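Local coordinates for probable oxidoreductase (Pseudomonas aeruginosa pa01, PDB 4B7C), which probably catalyses an NADP-dependent oxidation or reduction, as a medium-chain dehydrogenase/reductase with a Rossmann-fold cofactor domain, at the interface of chains A and B. Numbering follows the deposited sequence. Chains: chain A/B, Probable oxidoreductase.

The three contacts are neighbouring patches of one two-fold symmetric interface between identical chains. The C-alpha centres of contact 1 lie about 12 Å from those of contacts 2 and 3, while contacts 2 and 3 are about 10 Å apart. B:Leu269, on helix 267-270, belongs to contacts 1 and 2; A:Gly277, which ends strand 274-277, belongs to contacts 2 and 3. The short run 265-276 of chain B thus supplies an apolar insertion, an arginine salt bridge and an edge strand in turn. With its symmetry twin it would form a continuous dimer interface, if the deposited pair is the biological one.

Contact 1: the interface of chains A and B. Residues chain A 227-228, 231, 246, 248-249, 251-252; chain B 265-266, 269.
B:Tyr265 reaches into chain A and meets A:Leu231 tip to tip, with ring atom CE2 3.7 Å from methyl CD2 of the leucine. A:Leu246 crosses the same ring obliquely, its CD1 lying 3.9 Å from CD2 of the tyrosine. At the far end, the phenol OH comes within 3.5 Å of CA of A:Gly227, where the lack of a side chain lets it approach the backbone. CD1 of B:Leu266 packs 3.6 Å from CB of A:Ala249, a residue small enough to admit the branched tip. Beyond it, CD2 of B:Leu269 rests against CA of A:Gly248.

No direct polar bond crosses here; water links the phenol to chain A. Both waters lie at the edge of the ring, in its plane. OH of B:Tyr265 is 2.7 Å from the oxygen of water 2, which also meets the hydroxyl OG of A:Ser251, and a similar bond to water 1 leads on to the carbonyl O of A:Gly248.

The tyrosine takes the crowded position, CG between backbone N and carbonyl carbon (chi1 85°), which points the ring into chain A and brings OH to the waters. CG of B:Leu266 lies over one ring face, toward the rim. The extended side chain of A:Gln252 carries its amide OE1 to N of A:Ala249, 3.1 Å away, bracing the loop. The patch buries apolar side chains against the partner's probable cofactor domain and would help hold the pair together if this dimer forms in solution.

Contact 2: the interface of chains A and B. Residues chain A 64, 277-279, 282; chain B 240, 269-270, 272.
Carboxylate oxygen OD2 of A:Asp282 accepts a hydrogen bond from NE of B:Arg272 at 2.8 Å, nearly straight at 163° and in the guanidinium plane. The second oxygen, OD1, takes NH2 of the same arginine at 2.9 Å, tilted somewhat out of that plane. Both oxygens use their syn lone pairs, making a side-on, two-pronged salt bridge, although the two flat groups are turned 31° apart. Arginine suits the place because a third nitrogen remains for its own chain: NH1 donates to the carbonyl O of B:Val270 at 3.0 Å, which helps fix the rotation of the guanidinium.

Bends at chi2 and chi3 fold the arginine so that its methylenes also work. CD packs 4.0 Å from CG2 of A:Val279, whose methyl in turn sits over the centre of the A:Tyr64 ring. CB of that tyrosine borders NH1, and CE1 of B:Phe240 lies 3.2 Å above one face of the guanidinium, toward its rim. This aromatic and aliphatic surround may partly shield the ion pair from water.

In the fold, A:Asp282 lies on 3-10 helix 280-286, soon after strand 274-277, while B:Arg272 occupies the turn between helix 267-270 and the equivalent strand of chain B.

Contact 3: the interface of chains A and B. Residues chain A 274-277; chain B 273-276.
Backbone pairing joins A:Met275 and B:Met275, which face each other in an antiparallel bridge close to the two-fold axis. N of A:Met275 donates to O of B:Met275 at 2.7 Å, and the reciprocal bond has the same length; both are nearly straight. Methionine suits this place, since the backbone does the bonding and the flexible, apolar side chain needs no polar partner. Farther along, N of A:Gly277 binds the carbonyl O of B:Ala273 at 3.1 Å.

Salt bridges add a second layer. NE of B:Arg274 donates to carboxylate OE1 of A:Glu276 at 3.2 Å, 154° at the hydrogen, approaching from above the carboxylate plane. These two side chains lie alongside each other and point the same way, their flat groups turned 78° apart. In the twin salt bridge, NE of A:Arg274 makes a weak hydrogen bond to OE1 of B:Glu276. Long chains let these charged ends meet beside the backbone.

Between the salt bridges the arginines pack together, bends at chi3 turning their ends across each other. CD of B:Arg274 sits over the centre of the A:Arg274 guanidinium, 3.5 Å from its CZ. NH1 of A:Arg274 is 2.9 Å from NE of B:Arg274, but the N-H points away and no hydrogen bond forms. The positive groups would probably repel, a cost the glutamates may offset. Strand 274-277 of each chain thus pairs antiparallel with its twin in a shared stretch of sheet, which would suit a dimer, although the structure alone does not show that this pair forms in solution.

Contact 1: the interface of chains A and B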
ATOM      1  N   GLY A 227      12.850   2.713   0.458  1.00 38.20           N
ATOM      2  CA  GLY A 227      11.806   3.725   0.476  1.00 37.22           C
ATOM      3  C   GLY A 227      12.208   5.010  -0.219  1.00 37.16           C
ATOM      4  O   GLY A 227      12.952   5.000  -1.209  1.00 36.43           O
ATOM      5  N   GLY A 228      11.688   6.127   0.291  1.00 37.16           N
ATOM      6  CA  GLY A 228      12.052   7.460  -0.202  1.00 33.29           C
ATOM      7  C   GLY A 228      11.793   7.691  -1.669  1.00 34.84           C
ATOM      8  O   GLY A 228      10.842   7.161  -2.244  1.00 38.12           O
ATOM      9  N   LEU A 231      11.464   4.524  -4.071  1.00 32.28           N
ATOM     10  CA  LEU A 231      10.092   3.992  -4.045  1.00 33.28           C
ATOM     11  C   LEU A 231       9.157   4.832  -4.908  1.00 34.39           C
ATOM     12  O   LEU A 231       8.401   4.311  -5.738  1.00 33.25           O
ATOM     13  CB  LEU A 231       9.559   3.928  -2.616  1.00 32.59           C
ATOM     14  CG  LEU A 231       8.044   3.720  -2.459  1.00 33.62           C
ATOM     15  CD1 LEU A 231       7.598   2.426  -3.134  1.00 32.02           C
ATOM     16  CD2 LEU A 231       7.622   3.752  -0.995  1.00 31.08           C
ATOM     17  N   LEU A 246       6.877  -3.843   1.433  1.00 29.13           N
ATOM     18  CA  LEU A 246       7.691  -2.947   2.253  1.00 30.58           C
ATOM     19  C   LEU A 246       8.350  -3.733   3.372  1.00 30.33           C
ATOM     20  O   LEU A 246       7.670  -4.302   4.230  1.00 31.76           O
ATOM     21  CB  LEU A 246       6.845  -1.825   2.850  1.00 31.23           C
ATOM     22  CG  LEU A 246       6.007  -0.972   1.908  1.00 30.51           C
ATOM     23  CD1 LEU A 246       5.117  -0.024   2.706  1.00 30.43           C
ATOM     24  CD2 LEU A 246       6.860  -0.222   0.915  1.00 28.31           C
ATOM     25  N   GLY A 248      11.508  -2.310   4.743  1.00 36.99           N
ATOM     26  CA  GLY A 248      12.228  -1.282   5.475  1.00 39.21           C
ATOM     27  C   GLY A 248      12.348  -0.000   4.680  1.00 40.25           C
ATOM     28  O   GLY A 248      11.851   0.093   3.557  1.00 41.82           O
ATOM     29  N   ALA A 249      12.981   1.002   5.282  1.00 41.58           N
ATOM     30  CA  ALA A 249      13.216   2.293   4.637  1.00 44.99           C
ATOM     31  C   ALA A 249      14.446   2.941   5.257  1.00 46.02           C
ATOM     32  O   ALA A 249      14.642   2.822   6.447  1.00 47.57           O
ATOM     33  CB  ALA A 249      12.009   3.204   4.798  1.00 46.51           C
ATOM     34  N   SER A 251      15.073   6.065   5.743  1.00 65.48           N
ATOM     35  CA  SER A 251      14.612   7.152   6.613  1.00 69.08           C
ATOM     36  C   SER A 251      14.037   6.633   7.929  1.00 71.02           C
ATOM     37  O   SER A 251      13.865   7.385   8.890  1.00 75.88           O
ATOM     38  CB  SER A 251      13.511   7.944   5.923  1.00 71.09           C
ATOM     39  OG  SER A 251      12.340   7.164   5.790  1.00 71.71           O
ATOM     40  N   GLN A 252      13.763   5.337   7.964  1.00 69.55           N
ATOM     41  CA  GLN A 252      12.907   4.711   8.959  1.00 71.24           C
ATOM     42  C   GLN A 252      13.434   4.832  10.352  1.00 71.70           C
ATOM     43  O   GLN A 252      12.662   4.684  11.271  1.00 75.45           O
ATOM     44  CB  GLN A 252      12.883   3.222   8.671  1.00 68.35           C
ATOM     45  CG  GLN A 252      12.061   2.320   9.576  1.00 68.34           C
ATOM     46  CD  GLN A 252      12.364   0.858   9.305  1.00 66.78           C
ATOM     47  OE1 GLN A 252      13.017   0.537   8.309  1.00 60.11           O
ATOM     48  NE2 GLN A 252      11.871  -0.034  10.164  1.00 65.94           N
TER
ATOM     49  N   TYR B 265       3.370   6.510   5.691  1.00 40.59           N
ATOM     50  CA  TYR B 265       3.132   5.248   4.952  1.00 42.30           C
ATOM     51  C   TYR B 265       3.816   4.038   5.598  1.00 40.54           C
ATOM     52  O   TYR B 265       3.341   2.919   5.468  1.00 40.21           O
ATOM     53  CB  TYR B 265       3.552   5.379   3.484  1.00 41.20           C
ATOM     54  CG  TYR B 265       5.011   5.107   3.242  1.00 43.89           C
ATOM     55  CD1 TYR B 265       5.972   6.092   3.456  1.00 45.30           C
ATOM     56  CD2 TYR B 265       5.437   3.862   2.796  1.00 43.97           C
ATOM     57  CE1 TYR B 265       7.317   5.839   3.238  1.00 46.98           C
ATOM     58  CE2 TYR B 265       6.775   3.594   2.583  1.00 44.90           C
ATOM     59  CZ  TYR B 265       7.711   4.581   2.800  1.00 46.74           C
ATOM     60  OH  TYR B 265       9.031   4.300   2.593  1.00 44.92           O
ATOM     61  N   LEU B 266       4.908   4.273   6.321  1.00 39.22           N
ATOM     62  CA  LEU B 266       5.624   3.187   7.015  1.00 38.08           C
ATOM     63  C   LEU B 266       4.818   2.567   8.142  1.00 35.97           C
ATOM     64  O   LEU B 266       5.168   1.511   8.669  1.00 36.58           O
ATOM     65  CB  LEU B 266       6.994   3.651   7.521  1.00 39.66           C
ATOM     66  CG  LEU B 266       8.077   3.732   6.441  1.00 41.06           C
ATOM     67  CD1 LEU B 266       9.349   4.367   6.998  1.00 43.64           C
ATOM     68  CD2 LEU B 266       8.362   2.337   5.875  1.00 37.63           C
ATOM     69  N   LEU B 269       4.184  -0.873   7.347  1.00 35.72           N
ATOM     70  CA  LEU B 269       5.222  -1.804   7.819  1.00 36.35           C
ATOM     71  C   LEU B 269       5.026  -2.160   9.298  1.00 34.14           C
ATOM     72  O   LEU B 269       4.922  -3.330   9.667  1.00 33.48           O
ATOM     73  CB  LEU B 269       6.617  -1.201   7.592  1.00 37.98           C
ATOM     74  CG  LEU B 269       7.833  -1.976   8.124  1.00 39.95           C
ATOM     75  CD1 LEU B 269       7.869  -3.402   7.624  1.00 42.50           C
ATOM     76  CD2 LEU B 269       9.104  -1.261   7.702  1.00 42.68           C
TER
HETATM   77  O   HOH W   1       9.680   1.604   2.041  1.00 40.26           O
HETATM   78  O   HOH W   2      10.579   6.363   3.422  1.00 42.61           O

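Contact 2: the interface of chains A and B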
ATOM      1  N   TYR A  64       7.583  -2.147  15.971  1.00 66.19           N
ATOM      2  CA  TYR A  64       7.106  -3.516  16.193  1.00 67.75           C
ATOM      3  C   TYR A  64       7.933  -4.237  17.271  1.00 65.83           C
ATOM      4  O   TYR A  64       7.457  -5.204  17.860  1.00 66.88           O
ATOM      5  CB  TYR A  64       7.070  -4.320  14.885  1.00 66.86           C
ATOM      6  CG  TYR A  64       8.386  -4.448  14.150  1.00 66.97           C
ATOM      7  CD1 TYR A  64       8.782  -3.493  13.214  1.00 65.92           C
ATOM      8  CD2 TYR A  64       9.220  -5.542  14.367  1.00 67.46           C
ATOM      9  CE1 TYR A  64       9.979  -3.607  12.529  1.00 67.73           C
ATOM     10  CE2 TYR A  64      10.421  -5.665  13.687  1.00 69.55           C
ATOM     11  CZ  TYR A  64      10.795  -4.698  12.769  1.00 69.27           C
ATOM     12  OH  TYR A  64      11.985  -4.827  12.085  1.00 72.84           O
ATOM     13  N   GLY A 277       3.093  -4.092   3.995  1.00 32.23           N
ATOM     14  CA  GLY A 277       4.231  -4.238   4.897  1.00 29.84           C
ATOM     15  C   GLY A 277       4.325  -5.616   5.490  1.00 30.81           C
ATOM     16  O   GLY A 277       3.329  -6.344   5.592  1.00 33.00           O
ATOM     17  N   MET A 278       5.546  -6.008   5.836  1.00 31.85           N
ATOM     18  CA  MET A 278       5.781  -7.274   6.523  1.00 31.46           C
ATOM     19  C   MET A 278       6.931  -7.159   7.505  1.00 32.74           C
ATOM     20  O   MET A 278       7.805  -6.314   7.368  1.00 33.18           O
ATOM     21  CB  MET A 278       6.051  -8.433   5.537  1.00 33.03           C
ATOM     22  CG  MET A 278       7.416  -8.409   4.855  1.00 34.23           C
ATOM     23  SD  MET A 278       8.810  -8.958   5.843  1.00 35.61           S
ATOM     24  CE  MET A 278       8.545 -10.709   5.969  1.00 30.67           C
ATOM     25  N   VAL A 279       6.941  -8.089   8.448  1.00 36.01           N
ATOM     26  CA  VAL A 279       8.000  -8.216   9.434  1.00 36.82           C
ATOM     27  C   VAL A 279       8.318  -9.695   9.576  1.00 33.64           C
ATOM     28  O   VAL A 279       7.411 -10.511   9.727  1.00 34.20           O
ATOM     29  CB  VAL A 279       7.519  -7.589  10.779  1.00 38.37           C
ATOM     30  CG1 VAL A 279       8.171  -8.255  11.973  1.00 42.71           C
ATOM     31  CG2 VAL A 279       7.785  -6.098  10.751  1.00 39.43           C
ATOM     32  N   ASP A 282       6.883 -12.325  12.214  1.00 40.14           N
ATOM     33  CA  ASP A 282       5.521 -12.868  12.003  1.00 39.60           C
ATOM     34  C   ASP A 282       5.528 -14.257  11.377  1.00 39.02           C
ATOM     35  O   ASP A 282       4.540 -14.991  11.472  1.00 38.55           O
ATOM     36  CB  ASP A 282       4.671 -11.950  11.117  1.00 41.08           C
ATOM     37  CG  ASP A 282       4.302 -10.652  11.798  1.00 41.49           C
ATOM     38  OD1 ASP A 282       4.538 -10.520  13.014  1.00 43.88           O
ATOM     39  OD2 ASP A 282       3.796  -9.739  11.119  1.00 41.50           O
TER
ATOM     40  N   PHE B 240      -3.114  -3.493  13.547  1.00 42.36           N
ATOM     41  CA  PHE B 240      -2.437  -4.656  12.999  1.00 43.15           C
ATOM     42  C   PHE B 240      -3.303  -5.307  11.905  1.00 42.72           C
ATOM     43  O   PHE B 240      -4.486  -5.564  12.115  1.00 41.38           O
ATOM     44  CB  PHE B 240      -2.143  -5.649  14.136  1.00 42.04           C
ATOM     45  CG  PHE B 240      -1.535  -6.949  13.686  1.00 43.29           C
ATOM     46  CD1 PHE B 240      -0.285  -6.980  13.068  1.00 43.91           C
ATOM     47  CD2 PHE B 240      -2.191  -8.152  13.922  1.00 44.90           C
ATOM     48  CE1 PHE B 240       0.278  -8.182  12.671  1.00 43.08           C
ATOM     49  CE2 PHE B 240      -1.632  -9.358  13.525  1.00 46.01           C
ATOM     50  CZ  PHE B 240      -0.392  -9.375  12.901  1.00 45.29           C
ATOM     51  N   LEU B 269       4.184  -0.873   7.347  1.00 35.72           N
ATOM     52  CA  LEU B 269       5.222  -1.804   7.819  1.00 36.35           C
ATOM     53  C   LEU B 269       5.026  -2.160   9.298  1.00 34.14           C
ATOM     54  O   LEU B 269       4.922  -3.330   9.667  1.00 33.48           O
ATOM     55  CB  LEU B 269       6.617  -1.201   7.592  1.00 37.98           C
ATOM     56  CG  LEU B 269       7.833  -1.976   8.124  1.00 39.95           C
ATOM     57  CD1 LEU B 269       7.869  -3.402   7.624  1.00 42.50           C
ATOM     58  CD2 LEU B 269       9.104  -1.261   7.702  1.00 42.68           C
ATOM     59  N   VAL B 270       4.990  -1.134  10.144  1.00 37.25           N
ATOM     60  CA  VAL B 270       4.836  -1.316  11.601  1.00 35.92           C
ATOM     61  C   VAL B 270       3.630  -2.184  11.952  1.00 35.76           C
ATOM     62  O   VAL B 270       3.705  -3.093  12.785  1.00 37.08           O
ATOM     63  CB  VAL B 270       4.708   0.053  12.292  1.00 39.56           C
ATOM     64  CG1 VAL B 270       4.512  -0.125  13.791  1.00 40.03           C
ATOM     65  CG2 VAL B 270       5.945   0.888  12.007  1.00 41.42           C
ATOM     66  N   ARG B 272       1.995  -4.074   9.614  1.00 36.16           N
ATOM     67  CA  ARG B 272       1.911  -5.164   8.620  1.00 34.38           C
ATOM     68  C   ARG B 272       0.538  -5.147   7.937  1.00 30.24           C
ATOM     69  O   ARG B 272      -0.203  -6.126   7.900  1.00 30.43           O
ATOM     70  CB  ARG B 272       2.224  -6.509   9.256  1.00 34.01           C
ATOM     71  CG  ARG B 272       3.658  -6.582   9.741  1.00 36.61           C
ATOM     72  CD  ARG B 272       3.799  -6.091  11.181  1.00 36.15           C
ATOM     73  NE  ARG B 272       3.642  -7.177  12.141  1.00 36.99           N
ATOM     74  CZ  ARG B 272       3.664  -7.028  13.465  1.00 38.39           C
ATOM     75  NH1 ARG B 272       3.819  -5.824  14.005  1.00 39.86           N
ATOM     76  NH2 ARG B 272       3.527  -8.087  14.245  1.00 38.56           N
TER

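Contact 3: the interface of chains A and B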
ATOM      1  N   ARG A 274      -1.183  -3.219  -5.117  1.00 31.23           N
ATOM      2  CA  ARG A 274      -1.175  -3.434  -3.673  1.00 33.32           C
ATOM      3  C   ARG A 274       0.194  -3.075  -3.073  1.00 34.56           C
ATOM      4  O   ARG A 274       1.241  -3.457  -3.600  1.00 33.13           O
ATOM      5  CB  ARG A 274      -1.513  -4.888  -3.374  1.00 36.91           C
ATOM      6  CG  ARG A 274      -1.445  -5.293  -1.913  1.00 42.75           C
ATOM      7  CD  ARG A 274      -1.648  -6.802  -1.713  1.00 47.84           C
ATOM      8  NE  ARG A 274      -3.011  -7.320  -1.958  1.00 56.25           N
ATOM      9  CZ  ARG A 274      -3.530  -8.430  -1.393  1.00 59.63           C
ATOM     10  NH1 ARG A 274      -2.837  -9.215  -0.547  1.00 60.63           N
ATOM     11  NH2 ARG A 274      -4.784  -8.769  -1.672  1.00 59.57           N
ATOM     12  N   MET A 275       0.164  -2.332  -1.968  1.00 32.96           N
ATOM     13  CA  MET A 275       1.360  -2.022  -1.179  1.00 32.55           C
ATOM     14  C   MET A 275       1.165  -2.552   0.230  1.00 31.43           C
ATOM     15  O   MET A 275       0.206  -2.202   0.912  1.00 32.96           O
ATOM     16  CB  MET A 275       1.634  -0.525  -1.148  1.00 33.90           C
ATOM     17  CG  MET A 275       2.892  -0.155  -0.369  1.00 35.17           C
ATOM     18  SD  MET A 275       3.148   1.622  -0.242  1.00 38.14           S
ATOM     19  CE  MET A 275       4.025   1.953  -1.746  1.00 33.16           C
ATOM     20  N   GLU A 276       2.070  -3.422   0.650  1.00 29.29           N
ATOM     21  CA  GLU A 276       1.903  -4.159   1.893  1.00 29.63           C
ATOM     22  C   GLU A 276       3.199  -4.308   2.687  1.00 30.38           C
ATOM     23  O   GLU A 276       4.261  -4.632   2.144  1.00 29.76           O
ATOM     24  CB  GLU A 276       1.307  -5.538   1.621  1.00 28.78           C
ATOM     25  CG  GLU A 276       0.949  -6.312   2.877  1.00 29.40           C
ATOM     26  CD  GLU A 276       0.143  -7.567   2.600  1.00 31.82           C
ATOM     27  OE1 GLU A 276      -0.399  -7.719   1.491  1.00 32.38           O
ATOM     28  OE2 GLU A 276       0.049  -8.417   3.502  1.00 31.53           O
ATOM     29  N   GLY A 277       3.093  -4.092   3.995  1.00 32.23           N
ATOM     30  CA  GLY A 277       4.231  -4.238   4.897  1.00 29.84           C
ATOM     31  C   GLY A 277       4.325  -5.616   5.490  1.00 30.81           C
ATOM     32  O   GLY A 277       3.329  -6.344   5.592  1.00 33.00           O
TER
ATOM     33  N   ALA B 273       0.249  -3.976   7.411  1.00 31.62           N
ATOM     34  CA  ALA B 273      -1.031  -3.629   6.837  1.00 33.74           C
ATOM     35  C   ALA B 273      -0.916  -3.508   5.329  1.00 35.95           C
ATOM     36  O   ALA B 273       0.184  -3.440   4.784  1.00 35.99           O
ATOM     37  CB  ALA B 273      -1.485  -2.287   7.400  1.00 31.35           C
ATOM     38  N   ARG B 274      -2.074  -3.412   4.680  1.00 37.45           N
ATOM     39  CA  ARG B 274      -2.174  -3.412   3.226  1.00 36.74           C
ATOM     40  C   ARG B 274      -2.878  -2.162   2.728  1.00 35.89           C
ATOM     41  O   ARG B 274      -3.916  -1.759   3.266  1.00 36.90           O
ATOM     42  CB  ARG B 274      -2.930  -4.664   2.775  1.00 39.53           C
ATOM     43  CG  ARG B 274      -3.221  -4.739   1.288  1.00 42.64           C
ATOM     44  CD  ARG B 274      -4.143  -5.901   0.966  1.00 46.96           C
ATOM     45  NE  ARG B 274      -3.587  -7.169   1.422  1.00 51.91           N
ATOM     46  CZ  ARG B 274      -4.211  -8.067   2.187  1.00 59.13           C
ATOM     47  NH1 ARG B 274      -5.461  -7.881   2.600  1.00 61.49           N
ATOM     48  NH2 ARG B 274      -3.575  -9.186   2.527  1.00 61.00           N
ATOM     49  N   MET B 275      -2.303  -1.550   1.702  1.00 31.57           N
ATOM     50  CA  MET B 275      -2.914  -0.429   1.016  1.00 31.94           C
ATOM     51  C   MET B 275      -3.092  -0.812  -0.448  1.00 32.34           C
ATOM     52  O   MET B 275      -2.123  -1.120  -1.147  1.00 29.70           O
ATOM     53  CB  MET B 275      -2.070   0.841   1.126  1.00 33.55           C
ATOM     54  CG  MET B 275      -2.674   2.058   0.439  1.00 34.55           C
ATOM     55  SD  MET B 275      -1.648   3.538   0.526  1.00 42.98           S
ATOM     56  CE  MET B 275      -2.095   4.040   2.163  1.00 35.52           C
ATOM     57  N   GLU B 276      -4.335  -0.740  -0.920  1.00 29.85           N
ATOM     58  CA  GLU B 276      -4.677  -1.239  -2.245  1.00 29.46           C
ATOM     59  C   GLU B 276      -5.673  -0.366  -2.993  1.00 29.65           C
ATOM     60  O   GLU B 276      -6.679   0.084  -2.440  1.00 30.24           O
ATOM     61  CB  GLU B 276      -5.211  -2.665  -2.139  1.00 31.26           C
ATOM     62  CG  GLU B 276      -5.435  -3.337  -3.480  1.00 31.41           C
ATOM     63  CD  GLU B 276      -5.756  -4.817  -3.358  1.00 32.68           C
ATOM     64  OE1 GLU B 276      -5.529  -5.411  -2.290  1.00 35.06           O
ATOM     65  OE2 GLU B 276      -6.222  -5.392  -4.354  1.00 34.76           O
TER